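Local structure of flavoredoxin (Methanosarcina acetivorans, 3BNK) at residues G27-M32 with F97-G102; P45-G50 with L117-V122; Y101-T106 with A139-E144. The protein binds FMN as a dimeric flavoprotein of the flavin reductase-like family and probably serves in electron transport. All coordinates share one frame; numbering follows the deposited sequence.

Overall arrangement
Interactions 1 and 2 are buried, whereas interaction 3 is partly buried, where a loop meets strand 130-142 near the second subunit. Strands 28-41 and 46-52, which supply the first segments of interactions 1 and 2, are neighbours in one antiparallel sheet, and both reach FMN: N30 at its phosphate, G50 at its ring. Protein-to-protein contact there is purely apolar in interaction 2 and almost so in interaction 1. Interaction 3 shares Y101 and G102 with interaction 1 and is more polar in its surroundings. E118, on the strand of interaction 2, bonds to both segments of interaction 3. Interactions 2 and 3 also border the second subunit, by hydrophobic packing in one and a salt bridge and shared sheet in the other.

Interaction 1. Residues G27-M32 with F97-G102; sequences GKANLM and FEVFYG. With FMN (flavin mononucleotide), chain D.
In the FMN-binding split barrel, A29 and L31 belong to the strand beside the cofactor and turn their side chains onto F97, V99 and Y101, while the alternate residues N30 and M32 face the flavin nucleotide. One strand thus has a protein-packing face and a ligand face. On the packing face, L31 and F97 make the tightest contact: CD1 of L31 sits at the ring's edge, in its plane, 3.4 Å from CD1 of F97, the two side chains crossing obliquely. I110 touches both, and helix 77-83 closes on the F97 ring through K79 and C83. Further along, A29 CB lies 3.7 Å from Y101 OH, a hydroxyl whose hydrogen bond goes elsewhere, to N24. V99 only brushes the same methyl through CG1.

The ligand face does different work. With CG anti to the backbone N (chi1 -163°), N30 extends its amide to the phosphate, where ND2 gives O3P of FMN a nearly straight hydrogen bond of 2.9 Å at 170°. K93, which also binds FMN, is tied to this strand by its NZ bonding to L31 O. M32 runs along the cofactor from the phosphate ester to the ring: its CB is 3.3 Å from O5' of FMN and its sulfur SD 3.9 Å from O2P of FMN. Chi1 of 60° sets CG between the backbone N and the carbonyl carbon, and a bend at chi3 brings the methyl over the flavin. With an alanine here, CB could still meet the ribityl chain, but the pyrimidine ring of the flavin would probably lose its methyl cover and a gap would open beside it. That methyl, M32 CE, rests 3.5 Å from both N1 and C2 of FMN.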
loop_
_atom_site.group_PDB
_atom_site.type_symbol
_atom_site.label_atom_id
_atom_site.label_comp_id
_atom_site.label_asym_id
_atom_site.label_seq_id
_atom_site.Cartn_x
_atom_site.Cartn_y
_atom_site.Cartn_z
ATOM N N GLY B 27 -21.134 19.240 -0.032
ATOM C CA GLY B 27 -22.229 18.598 -0.758
ATOM C C GLY B 27 -21.928 18.177 -2.187
ATOM O O GLY B 27 -22.783 17.563 -2.844
ATOM N N LYS B 28 -20.721 18.494 -2.668
ATOM C CA LYS B 28 -20.320 18.211 -4.056
ATOM C C LYS B 28 -19.208 17.170 -4.114
ATOM O O LYS B 28 -18.283 17.195 -3.312
ATOM C CB LYS B 28 -19.880 19.501 -4.752
ATOM C CG LYS B 28 -19.770 19.420 -6.273
ATOM C CD LYS B 28 -19.991 20.795 -6.957
ATOM C CE LYS B 28 -19.058 21.892 -6.438
ATOM N NZ LYS B 28 -17.597 21.559 -6.512
ATOM N N ALA B 29 -19.307 16.260 -5.078
ATOM C CA ALA B 29 -18.353 15.170 -5.195
ATOM C C ALA B 29 -16.971 15.681 -5.613
ATOM O O ALA B 29 -16.827 16.519 -6.523
ATOM C CB ALA B 29 -18.857 14.120 -6.160
ATOM N N ASN B 30 -15.965 15.176 -4.912
ATOM C CA ASN B 30 -14.589 15.439 -5.244
ATOM C C ASN B 30 -13.858 14.129 -5.436
ATOM O O ASN B 30 -14.227 13.119 -4.845
ATOM C CB ASN B 30 -13.914 16.281 -4.159
ATOM C CG ASN B 30 -12.635 16.915 -4.639
ATOM O OD1 ASN B 30 -12.581 17.488 -5.727
ATOM N ND2 ASN B 30 -11.596 16.822 -3.831
ATOM N N LEU B 31 -12.852 14.153 -6.311
ATOM C CA LEU B 31 -11.939 13.038 -6.511
ATOM C C LEU B 31 -10.501 13.529 -6.554
ATOM O O LEU B 31 -10.210 14.542 -7.175
ATOM C CB LEU B 31 -12.289 12.299 -7.808
ATOM C CG LEU B 31 -13.759 11.868 -7.734
ATOM C CD1 LEU B 31 -14.531 12.179 -8.988
ATOM C CD2 LEU B 31 -13.931 10.432 -7.262
ATOM N N MET B 32 -9.613 12.815 -5.878
ATOM C CA MET B 32 -8.185 13.037 -6.016
ATOM C C MET B 32 -7.471 11.706 -6.241
ATOM O O MET B 32 -7.917 10.669 -5.746
ATOM C CB MET B 32 -7.611 13.751 -4.784
ATOM C CG MET B 32 -7.789 13.003 -3.470
ATOM S SD MET B 32 -6.709 13.613 -2.170
ATOM C CE MET B 32 -5.263 12.577 -2.346
ATOM N N PHE B 97 -16.610 12.170 -14.061
ATOM C CA PHE B 97 -17.040 10.775 -14.067
ATOM C C PHE B 97 -18.554 10.677 -13.837
ATOM O O PHE B 97 -19.195 11.657 -13.433
ATOM C CB PHE B 97 -16.319 9.992 -12.958
ATOM C CG PHE B 97 -14.806 10.065 -13.012
ATOM C CD1 PHE B 97 -14.096 10.759 -12.031
ATOM C CD2 PHE B 97 -14.092 9.419 -14.009
ATOM C CE1 PHE B 97 -12.688 10.821 -12.055
ATOM C CE2 PHE B 97 -12.694 9.482 -14.045
ATOM C CZ PHE B 97 -11.995 10.177 -13.062
ATOM N N GLU B 98 -19.118 9.502 -14.114
ATOM C CA GLU B 98 -20.468 9.164 -13.675
ATOM C C GLU B 98 -20.382 8.747 -12.212
ATOM O O GLU B 98 -19.704 7.774 -11.868
ATOM C CB GLU B 98 -21.059 8.013 -14.500
ATOM C CG GLU B 98 -21.547 8.370 -15.897
ATOM C CD GLU B 98 -22.174 7.173 -16.622
ATOM O OE1 GLU B 98 -23.281 7.339 -17.193
ATOM O OE2 GLU B 98 -21.570 6.065 -16.604
ATOM N N VAL B 99 -21.072 9.486 -11.352
ATOM C CA VAL B 99 -20.981 9.258 -9.914
ATOM C C VAL B 99 -22.206 8.522 -9.360
ATOM O O VAL B 99 -23.351 8.856 -9.679
ATOM C CB VAL B 99 -20.715 10.588 -9.143
ATOM C CG1 VAL B 99 -20.768 10.371 -7.625
ATOM C CG2 VAL B 99 -19.370 11.184 -9.561
ATOM N N PHE B 100 -21.942 7.512 -8.540
ATOM C CA PHE B 100 -22.984 6.826 -7.782
ATOM C C PHE B 100 -22.640 6.805 -6.289
ATOM O O PHE B 100 -21.469 6.818 -5.897
ATOM C CB PHE B 100 -23.266 5.413 -8.345
ATOM C CG PHE B 100 -22.234 4.368 -7.976
ATOM C CD1 PHE B 100 -22.508 3.424 -6.977
ATOM C CD2 PHE B 100 -21.002 4.305 -8.629
ATOM C CE1 PHE B 100 -21.566 2.454 -6.613
ATOM C CE2 PHE B 100 -20.059 3.330 -8.280
ATOM C CZ PHE B 100 -20.349 2.407 -7.262
ATOM N N TYR B 101 -23.679 6.802 -5.465
ATOM C CA TYR B 101 -23.541 6.713 -4.028
ATOM C C TYR B 101 -24.072 5.373 -3.553
ATOM O O TYR B 101 -24.718 4.638 -4.314
ATOM C CB TYR B 101 -24.282 7.871 -3.356
ATOM C CG TYR B 101 -23.604 9.215 -3.546
ATOM C CD1 TYR B 101 -23.895 10.016 -4.663
ATOM C CD2 TYR B 101 -22.668 9.683 -2.622
ATOM C CE1 TYR B 101 -23.270 11.263 -4.848
ATOM C CE2 TYR B 101 -22.040 10.931 -2.792
ATOM C CZ TYR B 101 -22.346 11.712 -3.910
ATOM O OH TYR B 101 -21.736 12.938 -4.095
ATOM N N GLY B 102 -23.769 5.049 -2.297
ATOM C CA GLY B 102 -24.163 3.771 -1.707
ATOM C C GLY B 102 -24.766 3.955 -0.334
ATOM O O GLY B 102 -25.364 4.997 -0.052
HETATM N N1 FMN D . -1.791 13.247 -2.613
HETATM C C2 FMN D . -1.914 12.769 -1.323
HETATM O O2 FMN D . -2.094 13.567 -0.410
HETATM N N3 FMN D . -1.844 11.410 -1.068
HETATM C C4 FMN D . -1.645 10.534 -2.123
HETATM O O4 FMN D . -1.572 9.333 -1.890
HETATM C C4A FMN D . -1.516 11.019 -3.430
HETATM N N5 FMN D . -1.306 10.151 -4.494
HETATM C C5A FMN D . -1.197 10.626 -5.787
HETATM C C6 FMN D . -1.015 9.713 -6.833
HETATM C C7 FMN D . -0.894 10.177 -8.152
HETATM C C7M FMN D . -0.805 9.168 -9.257
HETATM C C8 FMN D . -0.964 11.552 -8.417
HETATM C C8M FMN D . -1.084 12.067 -9.835
HETATM C C9 FMN D . -1.165 12.454 -7.363
HETATM C C9A FMN D . -1.290 12.004 -6.047
HETATM N N10 FMN D . -1.495 12.891 -4.984
HETATM C C10 FMN D . -1.597 12.395 -3.680
HETATM C "C1'" FMN D . -1.701 14.361 -5.239
HETATM C "C2'" FMN D . -3.163 14.781 -5.169
HETATM O "O2'" FMN D . -3.979 13.834 -5.832
HETATM C "C3'" FMN D . -3.378 16.129 -5.860
HETATM O "O3'" FMN D . -2.655 17.180 -5.246
HETATM C "C4'" FMN D . -4.864 16.464 -5.980
HETATM O "O4'" FMN D . -5.010 17.550 -6.854
HETATM C "C5'" FMN D . -5.558 16.790 -4.664
HETATM O "O5'" FMN D . -6.910 17.008 -5.026
HETATM P P FMN D . -7.923 17.891 -4.131
HETATM O O1P FMN D . -7.266 19.198 -3.797
HETATM O O2P FMN D . -8.178 17.137 -2.860
HETATM O O3P FMN D . -9.236 18.112 -4.830
#

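Interaction 2. Residues P45-G50 with L117-V122; sequences PMLGVG and LECRVV. With FMN (flavin mononucleotide), chain D.
L47 reaches across to L117 and C119 with the end of its side chain, and its atoms close in step by step. CB is still 5.4 Å from C119 SG. The first torsion sets CG beside the backbone N and anti to the carbonyl carbon (chi1 -48°), which brings CG to 4.4 Å from CD1 of L117. The fork then divides the work. CD1 makes the real contact, 3.6 Å from CD1 of L117, and also lies 4.0 Å from SG of C119, filling the angle between the two residues. The other branch, CD2, sits more loosely beside that same L117 methyl. The two leucine side chains cross at about a right angle, so they meet at their methyl ends and not along their lengths.

Both strands belong to the curled antiparallel sheet of the split barrel. Strands 46-50 and 117-122 run at 82° to each other with their axes 8.4 Å apart, and are not paired; each instead forms backbone bonds with strand 130-142. V69 also touches L47 and F67 also touches C119, while I13 and V11 of the second subunit pack on L47 and L117 respectively.

A second touch is made by M46, whose chain runs straight to the sulfur and then bends at chi3 (60°). The bend puts CE against the branch point of V122, 3.6 Å from its CB, with both of the valine's methyls near the same carbon. Again the side chains cross at about a right angle, and F127 of the second subunit packs on M46. At the far end of strand 46-50, well away from this packing, the carbonyl oxygen of G50 accepts a 2.7 Å hydrogen bond from N3 of the flavin.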
loop_
_atom_site.group_PDB
_atom_site.type_symbol
_atom_site.label_atom_id
_atom_site.label_comp_id
_atom_site.label_asym_id
_atom_site.label_seq_id
_atom_site.Cartn_x
_atom_site.Cartn_y
_atom_site.Cartn_z
ATOM N N PRO B 45 -13.056 -5.216 8.578
ATOM C CA PRO B 45 -12.127 -4.813 7.516
ATOM C C PRO B 45 -11.937 -3.284 7.465
ATOM O O PRO B 45 -12.891 -2.558 7.226
ATOM C CB PRO B 45 -12.799 -5.347 6.248
ATOM C CG PRO B 45 -14.263 -5.479 6.625
ATOM C CD PRO B 45 -14.247 -5.904 8.044
ATOM N N MET B 46 -10.715 -2.822 7.738
ATOM C CA MET B 46 -10.371 -1.395 7.668
ATOM C C MET B 46 -9.169 -1.117 6.748
ATOM O O MET B 46 -8.214 -1.893 6.710
ATOM C CB MET B 46 -10.047 -0.835 9.066
ATOM C CG MET B 46 -11.117 -1.065 10.148
ATOM S SD MET B 46 -10.581 -0.519 11.798
ATOM C CE MET B 46 -10.267 1.202 11.513
ATOM N N LEU B 47 -9.237 0.000 6.021
ATOM C CA LEU B 47 -8.115 0.515 5.225
ATOM C C LEU B 47 -7.714 1.874 5.794
ATOM O O LEU B 47 -8.394 2.425 6.655
ATOM C CB LEU B 47 -8.517 0.755 3.763
ATOM C CG LEU B 47 -9.270 -0.119 2.763
ATOM C CD1 LEU B 47 -9.929 0.738 1.712
ATOM C CD2 LEU B 47 -8.334 -1.130 2.068
ATOM N N GLY B 48 -6.624 2.425 5.280
ATOM C CA GLY B 48 -6.208 3.770 5.627
ATOM C C GLY B 48 -5.793 4.519 4.385
ATOM O O GLY B 48 -5.320 3.924 3.409
ATOM N N VAL B 49 -5.947 5.830 4.431
ATOM C CA VAL B 49 -5.700 6.681 3.278
ATOM C C VAL B 49 -4.891 7.914 3.711
ATOM O O VAL B 49 -5.291 8.622 4.649
ATOM C CB VAL B 49 -7.047 7.038 2.599
ATOM C CG1 VAL B 49 -6.957 8.308 1.808
ATOM C CG2 VAL B 49 -7.528 5.871 1.701
ATOM N N GLY B 50 -3.744 8.125 3.054
ATOM C CA GLY B 50 -2.821 9.222 3.339
ATOM C C GLY B 50 -3.030 10.448 2.460
ATOM O O GLY B 50 -2.929 10.381 1.226
ATOM N N LEU B 117 -14.619 0.844 -3.015
ATOM C CA LEU B 117 -14.722 0.556 -1.590
ATOM C C LEU B 117 -15.291 1.770 -0.867
ATOM O O LEU B 117 -14.680 2.830 -0.852
ATOM C CB LEU B 117 -13.360 0.145 -1.003
ATOM C CG LEU B 117 -12.526 -0.896 -1.769
ATOM C CD1 LEU B 117 -11.217 -1.220 -1.039
ATOM C CD2 LEU B 117 -13.316 -2.207 -2.100
ATOM N N GLU B 118 -16.477 1.599 -0.286
ATOM C CA GLU B 118 -17.199 2.664 0.393
ATOM C C GLU B 118 -16.861 2.592 1.883
ATOM O O GLU B 118 -17.123 1.583 2.529
ATOM C CB GLU B 118 -18.704 2.505 0.134
ATOM C CG GLU B 118 -19.610 3.577 0.732
ATOM C CD GLU B 118 -21.104 3.289 0.489
ATOM O OE1 GLU B 118 -21.467 2.115 0.237
ATOM O OE2 GLU B 118 -21.908 4.246 0.553
ATOM N N CYS B 119 -16.265 3.657 2.422
ATOM C CA CYS B 119 -15.635 3.563 3.739
ATOM C C CYS B 119 -16.149 4.547 4.770
ATOM O O CYS B 119 -16.375 5.726 4.473
ATOM C CB CYS B 119 -14.107 3.673 3.633
ATOM S SG CYS B 119 -13.404 2.525 2.433
ATOM N N ARG B 120 -16.324 4.041 5.988
ATOM C CA ARG B 120 -16.742 4.887 7.095
ATOM C C ARG B 120 -15.571 5.232 7.986
ATOM O O ARG B 120 -14.902 4.347 8.502
ATOM C CB ARG B 120 -17.840 4.219 7.920
ATOM C CG ARG B 120 -18.666 5.256 8.654
ATOM C CD ARG B 120 -18.919 4.901 10.075
ATOM N NE ARG B 120 -19.849 3.794 10.234
ATOM C CZ ARG B 120 -19.538 2.647 10.826
ATOM N NH1 ARG B 120 -18.311 2.448 11.311
ATOM N NH2 ARG B 120 -20.451 1.699 10.933
ATOM N N VAL B 121 -15.310 6.518 8.151
ATOM C CA VAL B 121 -14.194 6.950 8.986
ATOM C C VAL B 121 -14.385 6.418 10.401
ATOM O O VAL B 121 -15.446 6.614 11.007
ATOM C CB VAL B 121 -13.992 8.486 8.978
ATOM C CG1 VAL B 121 -12.935 8.888 9.979
ATOM C CG2 VAL B 121 -13.603 8.967 7.581
ATOM N N VAL B 122 -13.361 5.712 10.880
ATOM C CA VAL B 122 -13.295 5.155 12.235
ATOM C C VAL B 122 -12.381 6.045 13.102
ATOM O O VAL B 122 -12.733 6.419 14.216
ATOM C CB VAL B 122 -12.815 3.667 12.206
ATOM C CG1 VAL B 122 -12.586 3.113 13.600
ATOM C CG2 VAL B 122 -13.837 2.779 11.470
HETATM N N1 FMN D . -1.791 13.247 -2.613
HETATM C C2 FMN D . -1.914 12.769 -1.323
HETATM O O2 FMN D . -2.094 13.567 -0.410
HETATM N N3 FMN D . -1.844 11.410 -1.068
HETATM C C4 FMN D . -1.645 10.534 -2.123
HETATM O O4 FMN D . -1.572 9.333 -1.890
HETATM C C4A FMN D . -1.516 11.019 -3.430
HETATM N N5 FMN D . -1.306 10.151 -4.494
HETATM C C5A FMN D . -1.197 10.626 -5.787
HETATM C C6 FMN D . -1.015 9.713 -6.833
HETATM C C7 FMN D . -0.894 10.177 -8.152
HETATM C C7M FMN D . -0.805 9.168 -9.257
HETATM C C8 FMN D . -0.964 11.552 -8.417
HETATM C C8M FMN D . -1.084 12.067 -9.835
HETATM C C9 FMN D . -1.165 12.454 -7.363
HETATM C C9A FMN D . -1.290 12.004 -6.047
HETATM N N10 FMN D . -1.495 12.891 -4.984
HETATM C C10 FMN D . -1.597 12.395 -3.680
HETATM C "C1'" FMN D . -1.701 14.361 -5.239
HETATM C "C2'" FMN D . -3.163 14.781 -5.169
HETATM O "O2'" FMN D . -3.979 13.834 -5.832
HETATM C "C3'" FMN D . -3.378 16.129 -5.860
HETATM O "O3'" FMN D . -2.655 17.180 -5.246
HETATM C "C4'" FMN D . -4.864 16.464 -5.980
HETATM O "O4'" FMN D . -5.010 17.550 -6.854
HETATM C "C5'" FMN D . -5.558 16.790 -4.664
HETATM O "O5'" FMN D . -6.910 17.008 -5.026
HETATM P P FMN D . -7.923 17.891 -4.131
HETATM O O1P FMN D . -7.266 19.198 -3.797
HETATM O O2P FMN D . -8.178 17.137 -2.860
HETATM O O3P FMN D . -9.236 18.112 -4.830
#

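Interaction 3. Residues Y101-T106 with A139-E144; sequences YGELKT and AAYSEE
Van der Waals contact between Y141 and the pair G102 and E103 makes up most of this meeting. The tyrosine's CG stands anti to its own carbonyl carbon (chi1 -52°), which directs the ring from the strand toward the loop, and the hydroxyl arrives at the backbone: OH is 3.5 Å from CA of G102 and 3.6 Å from N of E103. Because G102 carries no side chain, the oxygen can come this close. Looser packing brings CD of E103 to 4.2 Å from the methyl CB of A139.

Hydrogen bonds stabilise the two sides without directly joining them. Within the loop, N of K105 donates to O of G102 at 2.9 Å, closing a type I beta turn from G102 to K105. Between loop and strand, E118 acts as a bridge: its OE1 is hydrogen-bonded to the Y141 hydroxyl and, weakly, to N of E103, while OE2 takes N of L104. One carboxylate therefore holds the tyrosine's end and the amide of L104, with a weaker hold on that of E103, and these donors would be expected to help stabilise its negative charge.

Ionic contact points outward, to the second subunit. OE2 of E103 forms a salt bridge with K6 of that chain, so the glutamate that borders A139 also ties the turn to the dimer partner.

Backbone pairing also crosses the interface: residues A140 to S142 pair with a strand of the same neighbouring chain. Here the loop between strands 99-100 and 109-110 meets a sheet edge that continues into the second subunit of this FMN-binding split-barrel dimer.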
loop_
_atom_site.group_PDB
_atom_site.type_symbol
_atom_site.label_atom_id
_atom_site.label_comp_id
_atom_site.label_asym_id
_atom_site.label_seq_id
_atom_site.Cartn_x
_atom_site.Cartn_y
_atom_site.Cartn_z
ATOM N N TYR B 101 -23.679 6.802 -5.465
ATOM C CA TYR B 101 -23.541 6.713 -4.028
ATOM C C TYR B 101 -24.072 5.373 -3.553
ATOM O O TYR B 101 -24.718 4.638 -4.314
ATOM C CB TYR B 101 -24.282 7.871 -3.356
ATOM C CG TYR B 101 -23.604 9.215 -3.546
ATOM C CD1 TYR B 101 -23.895 10.016 -4.663
ATOM C CD2 TYR B 101 -22.668 9.683 -2.622
ATOM C CE1 TYR B 101 -23.270 11.263 -4.848
ATOM C CE2 TYR B 101 -22.040 10.931 -2.792
ATOM C CZ TYR B 101 -22.346 11.712 -3.910
ATOM O OH TYR B 101 -21.736 12.938 -4.095
ATOM N N GLY B 102 -23.769 5.049 -2.297
ATOM C CA GLY B 102 -24.163 3.771 -1.707
ATOM C C GLY B 102 -24.766 3.955 -0.334
ATOM O O GLY B 102 -25.364 4.997 -0.052
ATOM N N GLU B 103 -24.566 2.952 0.522
ATOM C CA GLU B 103 -25.222 2.857 1.841
ATOM C C GLU B 103 -24.905 4.020 2.789
ATOM O O GLU B 103 -25.741 4.408 3.612
ATOM C CB GLU B 103 -24.878 1.523 2.520
ATOM C CG GLU B 103 -25.415 0.268 1.807
ATOM C CD GLU B 103 -24.880 -1.054 2.390
ATOM O OE1 GLU B 103 -24.248 -1.052 3.472
ATOM O OE2 GLU B 103 -25.107 -2.116 1.762
ATOM N N LEU B 104 -23.702 4.577 2.655
ATOM C CA LEU B 104 -23.270 5.690 3.498
ATOM C C LEU B 104 -23.780 7.030 2.975
ATOM O O LEU B 104 -23.670 8.036 3.662
ATOM C CB LEU B 104 -21.747 5.714 3.635
ATOM C CG LEU B 104 -21.071 4.502 4.280
ATOM C CD1 LEU B 104 -19.581 4.731 4.365
ATOM C CD2 LEU B 104 -21.644 4.137 5.679
ATOM N N LYS B 105 -24.322 7.032 1.757
ATOM C CA LYS B 105 -25.056 8.183 1.187
ATOM C C LYS B 105 -24.166 9.342 0.723
ATOM O O LYS B 105 -24.547 10.141 -0.128
ATOM C CB LYS B 105 -26.118 8.705 2.180
ATOM C CG LYS B 105 -26.975 7.610 2.848
ATOM C CD LYS B 105 -28.363 7.500 2.251
ATOM C CE LYS B 105 -28.411 6.737 0.933
ATOM N NZ LYS B 105 -29.715 6.983 0.169
ATOM N N THR B 106 -22.964 9.408 1.266
ATOM C CA THR B 106 -22.178 10.635 1.207
ATOM C C THR B 106 -20.745 10.445 0.682
ATOM O O THR B 106 -19.962 11.399 0.624
ATOM C CB THR B 106 -22.143 11.267 2.601
ATOM O OG1 THR B 106 -21.466 12.518 2.539
ATOM C CG2 THR B 106 -21.409 10.387 3.552
ATOM N N ALA B 139 -19.163 -1.241 2.453
ATOM C CA ALA B 139 -19.667 -1.880 1.240
ATOM C C ALA B 139 -18.608 -1.847 0.151
ATOM O O ALA B 139 -17.828 -0.887 0.050
ATOM C CB ALA B 139 -20.971 -1.221 0.762
ATOM N N ALA B 140 -18.578 -2.921 -0.631
ATOM C CA ALA B 140 -17.697 -3.045 -1.778
ATOM C C ALA B 140 -18.503 -3.404 -3.008
ATOM O O ALA B 140 -19.406 -4.247 -2.947
ATOM C CB ALA B 140 -16.611 -4.082 -1.520
ATOM N N TYR B 141 -18.171 -2.744 -4.116
ATOM C CA TYR B 141 -18.879 -2.888 -5.386
ATOM C C TYR B 141 -17.919 -3.243 -6.517
ATOM O O TYR B 141 -16.853 -2.641 -6.663
ATOM C CB TYR B 141 -19.610 -1.585 -5.753
ATOM C CG TYR B 141 -20.503 -1.020 -4.664
ATOM C CD1 TYR B 141 -19.979 -0.223 -3.648
ATOM C CD2 TYR B 141 -21.879 -1.287 -4.656
ATOM C CE1 TYR B 141 -20.796 0.295 -2.636
ATOM C CE2 TYR B 141 -22.709 -0.765 -3.660
ATOM C CZ TYR B 141 -22.158 0.019 -2.652
ATOM O OH TYR B 141 -22.971 0.531 -1.667
ATOM N N SER B 142 -18.312 -4.216 -7.323
ATOM C CA SER B 142 -17.678 -4.419 -8.614
ATOM C C SER B 142 -18.731 -4.782 -9.659
ATOM O O SER B 142 -19.902 -4.421 -9.529
ATOM C CB SER B 142 -16.582 -5.488 -8.531
ATOM O OG SER B 142 -15.809 -5.508 -9.719
ATOM N N GLU B 143 -18.295 -5.463 -10.714
ATOM C CA GLU B 143 -19.185 -5.947 -11.770
ATOM C C GLU B 143 -18.768 -7.383 -12.089
ATOM O O GLU B 143 -17.626 -7.780 -11.823
ATOM C CB GLU B 143 -19.080 -5.061 -13.013
ATOM C CG GLU B 143 -19.109 -3.568 -12.718
ATOM C CD GLU B 143 -18.940 -2.714 -13.943
ATOM O OE1 GLU B 143 -19.130 -3.226 -15.068
ATOM O OE2 GLU B 143 -18.615 -1.514 -13.777
ATOM N N GLU B 144 -19.694 -8.160 -12.648
ATOM C CA GLU B 144 -19.438 -9.581 -12.932
ATOM C C GLU B 144 -18.176 -9.781 -13.785
ATOM O O GLU B 144 -17.412 -10.726 -13.548
ATOM C CB GLU B 144 -20.678 -10.243 -13.567
ATOM C CG GLU B 144 -20.600 -11.775 -13.736
ATOM C CD GLU B 144 -20.215 -12.220 -15.163
ATOM O OE1 GLU B 144 -20.965 -13.037 -15.758
ATOM O OE2 GLU B 144 -19.173 -11.764 -15.696
#